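Endoglucanase (Clostridium thermocellum, PDB 2YIK) is a family 9 glycoside hydrolase that probably cleaves internal beta-1,4-glucosidic bonds of cellulose. Local coordinates at residues A[159-171]-A[233-247]. Sequence-based numbering, arbitrary orientation.
Sequences RYFNDYFMRCTFR and FKDTDPQYAAKSLDY
Phe233 meets the side of Arg159, with its CE1 3.7 Å from NE of Arg159. The ring and guanidinium planes are steeply inclined to each other. Asp237 takes the end of the same arginine in a salt bridge, NH2 of Arg159 to OD2 of Asp237 at 2.9 Å. The bond is nearly straight, lies close to the guanidinium plane and meets the anti side of the carboxylate. Asp237 is also the N-cap of helix 238-257, its OD1 accepting from Tyr240 N.

Tyr240 is a knob in a hole on helix 151-167, formed by Arg159, Asn162, Asp163 and Met166. The Arg159 chain is extended to NE (chi3 180°), which carries its guanidinium over the Tyr240 ring as a flat cation-pi stack, the planes 24° apart. Tyr240 OH donates to Asp163 OD1 at 2.8 Å, from above the carboxylate plane. Lys243 NZ reaches that same OD1 through a water.

Met166 packs the other way, as a knob among Tyr240, Lys243, Ser244 and Tyr247. Its SD touches Lys243 CG, and its CE lies 3.9 Å from Ser244 OG, which is hydrogen-bonded to Asn229 of helix 216-233. Asp246 forms a salt bridge with Arg171. Its OD2 accepts from Arg171 NH1, at 2.7 Å, and NH2, and its OD1 from NH2, all from above the carboxylate plane. Met166 CG and SD cover one face of the Tyr247 ring, a CH-pi and Met-aromatic contact. Arg171 makes a cation-pi contact on the other, with its CD adding a CH-pi contact. Its NH1 points at the ring, 3.3 Å from Tyr247 CE1, rather than lying flat on it. Thr169 CB sits at the edge. This is knobs-into-holes packing of helix segments 159-167 and 238-247 crossing at 50°, extended by strand 169-171 through Arg171, within the (alpha/alpha)6-barrel catalytic domain of family 9.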
ATOM      1  N   ARG A 159      -6.307  -3.439 -10.105  1.00 24.63           N
ATOM      2  CA  ARG A 159      -7.558  -2.936 -10.660  1.00 23.83           C
ATOM      3  C   ARG A 159      -8.608  -2.900  -9.557  1.00 23.82           C
ATOM      4  O   ARG A 159      -9.406  -1.965  -9.478  1.00 22.68           O
ATOM      5  CB  ARG A 159      -8.063  -3.829 -11.799  1.00 24.86           C
ATOM      6  CG  ARG A 159      -7.406  -3.577 -13.146  1.00 24.49           C
ATOM      7  CD  ARG A 159      -7.867  -4.617 -14.166  1.00 26.68           C
ATOM      8  NE  ARG A 159      -7.277  -4.421 -15.492  1.00 29.41           N
ATOM      9  CZ  ARG A 159      -7.728  -3.557 -16.400  1.00 30.20           C
ATOM     10  NH1 ARG A 159      -8.786  -2.795 -16.136  1.00 29.14           N
ATOM     11  NH2 ARG A 159      -7.128  -3.466 -17.577  1.00 29.13           N
ATOM     12  N   TYR A 160      -8.603  -3.914  -8.696  1.00 23.59           N
ATOM     13  CA  TYR A 160      -9.571  -3.960  -7.614  1.00 23.48           C
ATOM     14  C   TYR A 160      -9.361  -2.806  -6.633  1.00 24.06           C
ATOM     15  O   TYR A 160     -10.334  -2.253  -6.115  1.00 24.87           O
ATOM     16  CB  TYR A 160      -9.504  -5.303  -6.878  1.00 25.63           C
ATOM     17  CG  TYR A 160     -10.844  -5.741  -6.307  1.00 26.61           C
ATOM     18  CD1 TYR A 160     -11.875  -6.169  -7.149  1.00 27.86           C
ATOM     19  CD2 TYR A 160     -11.083  -5.716  -4.932  1.00 26.61           C
ATOM     20  CE1 TYR A 160     -13.109  -6.562  -6.640  1.00 27.58           C
ATOM     21  CE2 TYR A 160     -12.313  -6.110  -4.409  1.00 29.70           C
ATOM     22  CZ  TYR A 160     -13.324  -6.529  -5.269  1.00 30.89           C
ATOM     23  OH  TYR A 160     -14.551  -6.903  -4.765  1.00 31.48           O
ATOM     24  N   PHE A 161      -8.103  -2.445  -6.373  1.00 22.83           N
ATOM     25  CA  PHE A 161      -7.792  -1.326  -5.467  1.00 22.59           C
ATOM     26  C   PHE A 161      -8.259  -0.011  -6.083  1.00 22.69           C
ATOM     27  O   PHE A 161      -9.051   0.724  -5.505  1.00 21.73           O
ATOM     28  CB  PHE A 161      -6.279  -1.169  -5.238  1.00 20.81           C
ATOM     29  CG  PHE A 161      -5.745  -1.889  -4.031  1.00 21.39           C
ATOM     30  CD1 PHE A 161      -6.103  -1.501  -2.739  1.00 21.70           C
ATOM     31  CD2 PHE A 161      -4.827  -2.919  -4.187  1.00 22.18           C
ATOM     32  CE1 PHE A 161      -5.543  -2.134  -1.625  1.00 22.58           C
ATOM     33  CE2 PHE A 161      -4.265  -3.553  -3.090  1.00 23.22           C
ATOM     34  CZ  PHE A 161      -4.621  -3.163  -1.802  1.00 20.25           C
ATOM     35  N   ASN A 162      -7.735   0.275  -7.270  1.00 22.40           N
ATOM     36  CA  ASN A 162      -8.036   1.516  -7.957  1.00 23.54           C
ATOM     37  C   ASN A 162      -9.469   1.708  -8.467  1.00 23.29           C
ATOM     38  O   ASN A 162      -9.934   2.843  -8.561  1.00 23.44           O
ATOM     39  CB  ASN A 162      -7.018   1.725  -9.081  1.00 21.68           C
ATOM     40  CG  ASN A 162      -5.601   1.908  -8.546  1.00 25.58           C
ATOM     41  OD1 ASN A 162      -4.770   0.992  -8.598  1.00 26.45           O
ATOM     42  ND2 ASN A 162      -5.325   3.094  -8.014  1.00 20.18           N
ATOM     43  N   ASP A 163     -10.169   0.628  -8.801  1.00 22.84           N
ATOM     44  CA  ASP A 163     -11.548   0.792  -9.253  1.00 24.11           C
ATOM     45  C   ASP A 163     -12.377   1.212  -8.043  1.00 23.52           C
ATOM     46  O   ASP A 163     -13.367   1.931  -8.169  1.00 22.16           O
ATOM     47  CB  ASP A 163     -12.101  -0.505  -9.856  1.00 24.37           C
ATOM     48  CG  ASP A 163     -11.432  -0.865 -11.172  1.00 24.42           C
ATOM     49  OD1 ASP A 163     -10.875   0.040 -11.820  1.00 24.70           O
ATOM     50  OD2 ASP A 163     -11.471  -2.048 -11.570  1.00 26.96           O
ATOM     51  N   TYR A 164     -11.946   0.758  -6.865  1.00 23.55           N
ATOM     52  CA  TYR A 164     -12.612   1.095  -5.615  1.00 23.03           C
ATOM     53  C   TYR A 164     -12.417   2.592  -5.360  1.00 24.13           C
ATOM     54  O   TYR A 164     -13.372   3.300  -5.048  1.00 25.78           O
ATOM     55  CB  TYR A 164     -12.020   0.257  -4.472  1.00 22.64           C
ATOM     56  CG  TYR A 164     -12.342   0.722  -3.064  1.00 20.60           C
ATOM     57  CD1 TYR A 164     -13.658   0.817  -2.611  1.00 20.31           C
ATOM     58  CD2 TYR A 164     -11.314   1.014  -2.166  1.00 22.76           C
ATOM     59  CE1 TYR A 164     -13.941   1.186  -1.290  1.00 23.11           C
ATOM     60  CE2 TYR A 164     -11.579   1.384  -0.853  1.00 23.77           C
ATOM     61  CZ  TYR A 164     -12.893   1.469  -0.416  1.00 24.31           C
ATOM     62  OH  TYR A 164     -13.151   1.834   0.891  1.00 26.13           O
ATOM     63  N   PHE A 165     -11.184   3.071  -5.515  1.00 23.93           N
ATOM     64  CA  PHE A 165     -10.892   4.487  -5.312  1.00 24.17           C
ATOM     65  C   PHE A 165     -11.743   5.334  -6.267  1.00 24.54           C
ATOM     66  O   PHE A 165     -12.373   6.310  -5.861  1.00 25.86           O
ATOM     67  CB  PHE A 165      -9.403   4.787  -5.563  1.00 22.69           C
ATOM     68  CG  PHE A 165      -8.451   4.046  -4.652  1.00 22.49           C
ATOM     69  CD1 PHE A 165      -8.782   3.779  -3.326  1.00 21.72           C
ATOM     70  CD2 PHE A 165      -7.199   3.647  -5.121  1.00 22.52           C
ATOM     71  CE1 PHE A 165      -7.880   3.127  -2.478  1.00 22.66           C
ATOM     72  CE2 PHE A 165      -6.291   2.995  -4.285  1.00 22.51           C
ATOM     73  CZ  PHE A 165      -6.630   2.734  -2.959  1.00 21.42           C
ATOM     74  N   MET A 166     -11.769   4.952  -7.538  1.00 25.30           N
ATOM     75  CA  MET A 166     -12.541   5.700  -8.523  1.00 25.28           C
ATOM     76  C   MET A 166     -14.037   5.753  -8.232  1.00 25.50           C
ATOM     77  O   MET A 166     -14.644   6.819  -8.343  1.00 25.67           O
ATOM     78  CB  MET A 166     -12.257   5.168  -9.934  1.00 25.69           C
ATOM     79  CG  MET A 166     -10.842   5.542 -10.403  1.00 27.75           C
ATOM     80  SD  MET A 166     -10.370   5.127 -12.096  1.00 29.19           S
ATOM     81  CE  MET A 166      -9.792   3.433 -11.896  1.00 28.22           C
ATOM     82  N   ARG A 167     -14.630   4.623  -7.855  1.00 26.60           N
ATOM     83  CA  ARG A 167     -16.058   4.583  -7.523  1.00 26.50           C
ATOM     84  C   ARG A 167     -16.330   5.476  -6.308  1.00 26.63           C
ATOM     85  O   ARG A 167     -17.411   6.043  -6.168  1.00 26.70           O
ATOM     86  CB  ARG A 167     -16.507   3.153  -7.180  1.00 28.15           C
ATOM     87  CG  ARG A 167     -16.786   2.241  -8.363  1.00 33.51           C
ATOM     88  CD  ARG A 167     -17.510   0.974  -7.902  1.00 33.20           C
ATOM     89  NE  ARG A 167     -16.724   0.257  -6.914  1.00 31.82           N
ATOM     90  CZ  ARG A 167     -15.768  -0.618  -7.205  1.00 29.67           C
ATOM     91  NH1 ARG A 167     -15.481  -0.899  -8.467  1.00 28.05           N
ATOM     92  NH2 ARG A 167     -15.083  -1.192  -6.228  1.00 27.75           N
ATOM     93  N   CYS A 168     -15.340   5.591  -5.427  1.00 26.10           N
ATOM     94  CA  CYS A 168     -15.481   6.397  -4.214  1.00 25.46           C
ATOM     95  C   CYS A 168     -15.190   7.879  -4.421  1.00 24.81           C
ATOM     96  O   CYS A 168     -15.336   8.687  -3.501  1.00 23.46           O
ATOM     97  CB  CYS A 168     -14.582   5.836  -3.108  1.00 24.40           C
ATOM     98  SG  CYS A 168     -15.189   4.276  -2.387  1.00 25.55           S
ATOM     99  N   THR A 169     -14.766   8.234  -5.628  1.00 24.19           N
ATOM    100  CA  THR A 169     -14.483   9.624  -5.935  1.00 24.10           C
ATOM    101  C   THR A 169     -15.693  10.174  -6.681  1.00 24.94           C
ATOM    102  O   THR A 169     -15.915   9.844  -7.847  1.00 24.36           O
ATOM    103  CB  THR A 169     -13.228   9.779  -6.821  1.00 24.02           C
ATOM    104  OG1 THR A 169     -12.118   9.110  -6.204  1.00 24.43           O
ATOM    105  CG2 THR A 169     -12.883  11.259  -7.000  1.00 21.24           C
ATOM    106  N   PHE A 170     -16.478  10.992  -5.988  1.00 23.82           N
ATOM    107  CA  PHE A 170     -17.674  11.602  -6.558  1.00 24.80           C
ATOM    108  C   PHE A 170     -17.302  12.950  -7.176  1.00 24.04           C
ATOM    109  O   PHE A 170     -16.959  13.900  -6.465  1.00 24.96           O
ATOM    110  CB  PHE A 170     -18.725  11.753  -5.457  1.00 23.53           C
ATOM    111  CG  PHE A 170     -19.145  10.443  -4.858  1.00 24.64           C
ATOM    112  CD1 PHE A 170     -18.384   9.854  -3.848  1.00 24.21           C
ATOM    113  CD2 PHE A 170     -20.237   9.746  -5.366  1.00 24.63           C
ATOM    114  CE1 PHE A 170     -18.705   8.590  -3.356  1.00 24.99           C
ATOM    115  CE2 PHE A 170     -20.568   8.481  -4.878  1.00 25.10           C
ATOM    116  CZ  PHE A 170     -19.797   7.901  -3.874  1.00 25.74           C
ATOM    117  N   ARG A 171     -17.358  13.011  -8.506  1.00 23.99           N
ATOM    118  CA  ARG A 171     -16.995  14.212  -9.254  1.00 24.67           C
ATOM    119  C   ARG A 171     -18.165  14.783 -10.052  1.00 25.51           C
ATOM    120  O   ARG A 171     -19.069  14.045 -10.447  1.00 24.44           O
ATOM    121  CB  ARG A 171     -15.864  13.878 -10.236  1.00 25.64           C
ATOM    122  CG  ARG A 171     -14.700  13.108  -9.633  1.00 26.77           C
ATOM    123  CD  ARG A 171     -13.895  12.403 -10.723  1.00 28.25           C
ATOM    124  NE  ARG A 171     -13.130  13.333 -11.548  1.00 30.21           N
ATOM    125  CZ  ARG A 171     -12.564  13.012 -12.711  1.00 29.00           C
ATOM    126  NH1 ARG A 171     -12.681  11.784 -13.198  1.00 30.45           N
ATOM    127  NH2 ARG A 171     -11.862  13.916 -13.379  1.00 29.59           N
ATOM    128  N   PHE A 233      -0.700   0.757 -16.698  1.00 29.73           N
ATOM    129  CA  PHE A 233      -1.603   0.357 -17.777  1.00 30.72           C
ATOM    130  C   PHE A 233      -1.581   1.175 -19.066  1.00 32.31           C
ATOM    131  O   PHE A 233      -2.267   0.821 -20.025  1.00 32.41           O
ATOM    132  CB  PHE A 233      -3.038   0.330 -17.256  1.00 29.07           C
ATOM    133  CG  PHE A 233      -3.314  -0.791 -16.300  1.00 28.95           C
ATOM    134  CD1 PHE A 233      -3.547  -2.081 -16.767  1.00 30.22           C
ATOM    135  CD2 PHE A 233      -3.311  -0.563 -14.927  1.00 29.19           C
ATOM    136  CE1 PHE A 233      -3.774  -3.139 -15.874  1.00 30.03           C
ATOM    137  CE2 PHE A 233      -3.536  -1.606 -14.026  1.00 30.14           C
ATOM    138  CZ  PHE A 233      -3.767  -2.897 -14.498  1.00 29.05           C
ATOM    139  N   LYS A 234      -0.797   2.246 -19.108  1.00 32.56           N
ATOM    140  CA  LYS A 234      -0.768   3.102 -20.293  1.00 35.71           C
ATOM    141  C   LYS A 234      -0.463   2.451 -21.637  1.00 36.72           C
ATOM    142  O   LYS A 234      -0.861   2.979 -22.678  1.00 37.86           O
ATOM    143  CB  LYS A 234       0.196   4.272 -20.088  1.00 33.08           C
ATOM    144  CG  LYS A 234       1.650   3.884 -19.876  1.00 35.55           C
ATOM    145  CD  LYS A 234       2.461   5.131 -19.593  1.00 36.54           C
ATOM    146  CE  LYS A 234       3.816   4.807 -18.995  1.00 39.16           C
ATOM    147  NZ  LYS A 234       4.885   4.751 -20.023  1.00 40.60           N
ATOM    148  N   ASP A 235       0.243   1.329 -21.631  1.00 37.23           N
ATOM    149  CA  ASP A 235       0.589   0.663 -22.883  1.00 38.87           C
ATOM    150  C   ASP A 235      -0.352  -0.493 -23.135  1.00 39.02           C
ATOM    151  O   ASP A 235      -0.738  -0.776 -24.271  1.00 40.50           O
ATOM    152  CB  ASP A 235       2.028   0.142 -22.825  1.00 41.32           C
ATOM    153  CG  ASP A 235       3.040   1.254 -22.619  1.00 44.26           C
ATOM    154  OD1 ASP A 235       3.083   2.179 -23.460  1.00 45.85           O
ATOM    155  OD2 ASP A 235       3.790   1.209 -21.620  1.00 46.59           O
ATOM    156  N   THR A 236      -0.746  -1.126 -22.041  1.00 37.58           N
ATOM    157  CA  THR A 236      -1.609  -2.288 -22.048  1.00 36.90           C
ATOM    158  C   THR A 236      -3.120  -2.046 -22.169  1.00 36.58           C
ATOM    159  O   THR A 236      -3.824  -2.842 -22.794  1.00 35.91           O
ATOM    160  CB  THR A 236      -1.251  -3.150 -20.794  1.00 37.70           C
ATOM    161  OG1 THR A 236      -0.579  -4.338 -21.229  1.00 41.02           O
ATOM    162  CG2 THR A 236      -2.464  -3.508 -19.958  1.00 37.35           C
ATOM    163  N   ASP A 237      -3.618  -0.959 -21.588  1.00 34.15           N
ATOM    164  CA  ASP A 237      -5.049  -0.625 -21.644  1.00 33.02           C
ATOM    165  C   ASP A 237      -5.099   0.900 -21.563  1.00 32.50           C
ATOM    166  O   ASP A 237      -5.465   1.465 -20.532  1.00 32.98           O
ATOM    167  CB  ASP A 237      -5.787  -1.234 -20.440  1.00 32.77           C
ATOM    168  CG  ASP A 237      -7.308  -1.114 -20.539  1.00 33.31           C
ATOM    169  OD1 ASP A 237      -7.809  -0.199 -21.229  1.00 33.90           O
ATOM    170  OD2 ASP A 237      -8.007  -1.934 -19.898  1.00 32.48           O
ATOM    171  N   PRO A 238      -4.739   1.587 -22.661  1.00 32.20           N
ATOM    172  CA  PRO A 238      -4.720   3.054 -22.750  1.00 31.01           C
ATOM    173  C   PRO A 238      -5.954   3.790 -22.219  1.00 30.52           C
ATOM    174  O   PRO A 238      -5.830   4.821 -21.552  1.00 29.27           O
ATOM    175  CB  PRO A 238      -4.506   3.309 -24.242  1.00 32.03           C
ATOM    176  CG  PRO A 238      -3.799   2.073 -24.709  1.00 31.73           C
ATOM    177  CD  PRO A 238      -4.551   0.990 -23.993  1.00 31.63           C
ATOM    178  N   GLN A 239      -7.138   3.271 -22.520  1.00 30.53           N
ATOM    179  CA  GLN A 239      -8.375   3.907 -22.075  1.00 31.44           C
ATOM    180  C   GLN A 239      -8.526   3.846 -20.560  1.00 29.80           C
ATOM    181  O   GLN A 239      -8.927   4.824 -19.932  1.00 30.39           O
ATOM    182  CB  GLN A 239      -9.580   3.241 -22.734  1.00 32.95           C
ATOM    183  CG  GLN A 239     -10.892   3.976 -22.496  1.00 38.57           C
ATOM    184  CD  GLN A 239     -12.016   3.430 -23.360  1.00 42.25           C
ATOM    185  OE1 GLN A 239     -12.926   2.751 -22.873  1.00 43.90           O
ATOM    186  NE2 GLN A 239     -11.950   3.715 -24.659  1.00 42.39           N
ATOM    187  N   TYR A 240      -8.212   2.690 -19.985  1.00 28.61           N
ATOM    188  CA  TYR A 240      -8.296   2.505 -18.541  1.00 29.17           C
ATOM    189  C   TYR A 240      -7.232   3.357 -17.866  1.00 28.24           C
ATOM    190  O   TYR A 240      -7.468   3.950 -16.813  1.00 30.38           O
ATOM    191  CB  TYR A 240      -8.072   1.037 -18.174  1.00 27.43           C
ATOM    192  CG  TYR A 240      -8.099   0.764 -16.685  1.00 27.61           C
ATOM    193  CD1 TYR A 240      -9.257   0.983 -15.937  1.00 28.71           C
ATOM    194  CD2 TYR A 240      -6.978   0.268 -16.027  1.00 27.27           C
ATOM    195  CE1 TYR A 240      -9.298   0.708 -14.567  1.00 28.60           C
ATOM    196  CE2 TYR A 240      -7.006  -0.012 -14.654  1.00 26.28           C
ATOM    197  CZ  TYR A 240      -8.170   0.211 -13.935  1.00 27.66           C
ATOM    198  OH  TYR A 240      -8.223  -0.064 -12.589  1.00 26.16           O
ATOM    199  N   ALA A 241      -6.054   3.406 -18.476  1.00 27.19           N
ATOM    200  CA  ALA A 241      -4.952   4.190 -17.941  1.00 27.34           C
ATOM    201  C   ALA A 241      -5.321   5.665 -17.935  1.00 27.68           C
ATOM    202  O   ALA A 241      -5.033   6.388 -16.974  1.00 26.34           O
ATOM    203  CB  ALA A 241      -3.696   3.968 -18.779  1.00 25.54           C
ATOM    204  N   ALA A 242      -5.961   6.107 -19.016  1.00 26.51           N
ATOM    205  CA  ALA A 242      -6.376   7.502 -19.142  1.00 26.67           C
ATOM    206  C   ALA A 242      -7.378   7.840 -18.057  1.00 25.22           C
ATOM    207  O   ALA A 242      -7.337   8.929 -17.485  1.00 26.22           O
ATOM    208  CB  ALA A 242      -7.000   7.755 -20.519  1.00 28.12           C
ATOM    209  N   LYS A 243      -8.290   6.915 -17.781  1.00 25.53           N
ATOM    210  CA  LYS A 243      -9.287   7.156 -16.746  1.00 26.79           C
ATOM    211  C   LYS A 243      -8.615   7.304 -15.380  1.00 26.55           C
ATOM    212  O   LYS A 243      -8.951   8.211 -14.612  1.00 25.34           O
ATOM    213  CB  LYS A 243     -10.310   6.025 -16.709  1.00 26.59           C
ATOM    214  CG  LYS A 243     -11.357   6.210 -15.636  1.00 30.11           C
ATOM    215  CD  LYS A 243     -12.592   5.391 -15.957  1.00 33.84           C
ATOM    216  CE  LYS A 243     -13.398   5.073 -14.711  1.00 36.73           C
ATOM    217  NZ  LYS A 243     -13.591   3.585 -14.617  1.00 39.60           N
ATOM    218  N   SER A 244      -7.660   6.422 -15.090  1.00 25.91           N
ATOM    219  CA  SER A 244      -6.932   6.463 -13.820  1.00 25.74           C
ATOM    220  C   SER A 244      -6.223   7.804 -13.671  1.00 25.37           C
ATOM    221  O   SER A 244      -6.310   8.450 -12.628  1.00 24.38           O
ATOM    222  CB  SER A 244      -5.896   5.333 -13.751  1.00 25.01           C
ATOM    223  OG  SER A 244      -6.515   4.063 -13.861  1.00 24.06           O
ATOM    224  N   LEU A 245      -5.527   8.221 -14.725  1.00 25.86           N
ATOM    225  CA  LEU A 245      -4.806   9.487 -14.704  1.00 25.84           C
ATOM    226  C   LEU A 245      -5.753  10.669 -14.528  1.00 26.64           C
ATOM    227  O   LEU A 245      -5.429  11.632 -13.836  1.00 27.82           O
ATOM    228  CB  LEU A 245      -3.991   9.662 -15.988  1.00 25.91           C
ATOM    229  CG  LEU A 245      -3.113  10.919 -16.061  1.00 27.01           C
ATOM    230  CD1 LEU A 245      -2.161  10.974 -14.884  1.00 25.13           C
ATOM    231  CD2 LEU A 245      -2.328  10.914 -17.367  1.00 25.74           C
ATOM    232  N   ASP A 246      -6.925  10.598 -15.153  1.00 26.30           N
ATOM    233  CA  ASP A 246      -7.896  11.679 -15.034  1.00 26.09           C
ATOM    234  C   ASP A 246      -8.348  11.818 -13.576  1.00 25.58           C
ATOM    235  O   ASP A 246      -8.417  12.929 -13.037  1.00 23.93           O
ATOM    236  CB  ASP A 246      -9.102  11.420 -15.939  1.00 29.14           C
ATOM    237  CG  ASP A 246     -10.205  12.433 -15.735  1.00 31.95           C
ATOM    238  OD1 ASP A 246      -9.938  13.638 -15.831  1.00 34.61           O
ATOM    239  OD2 ASP A 246     -11.351  12.031 -15.478  1.00 36.39           O
ATOM    240  N   TYR A 247      -8.655  10.695 -12.936  1.00 23.92           N
ATOM    241  CA  TYR A 247      -9.064  10.723 -11.537  1.00 23.69           C
ATOM    242  C   TYR A 247      -7.896  11.170 -10.646  1.00 24.39           C
ATOM    243  O   TYR A 247      -8.087  11.927  -9.693  1.00 26.17           O
ATOM    244  CB  TYR A 247      -9.566   9.342 -11.091  1.00 24.01           C
ATOM    245  CG  TYR A 247     -11.031   9.079 -11.387  1.00 22.76           C
ATOM    246  CD1 TYR A 247     -11.467   8.756 -12.675  1.00 24.36           C
ATOM    247  CD2 TYR A 247     -11.984   9.151 -10.369  1.00 23.23           C
ATOM    248  CE1 TYR A 247     -12.825   8.508 -12.940  1.00 25.68           C
ATOM    249  CE2 TYR A 247     -13.337   8.909 -10.617  1.00 25.32           C
ATOM    250  CZ  TYR A 247     -13.752   8.587 -11.903  1.00 26.65           C
ATOM    251  OH  TYR A 247     -15.089   8.349 -12.140  1.00 27.02           O
TER
HETATM  252  O   HOH W   1     -10.575  -1.750 -18.635  1.00 39.94           O
HETATM  253  O   HOH W   2     -12.876   1.766 -12.870  1.00 37.84           O
HETATM  254  O   HOH W   3     -16.693   8.120 -10.039  1.00 35.16           O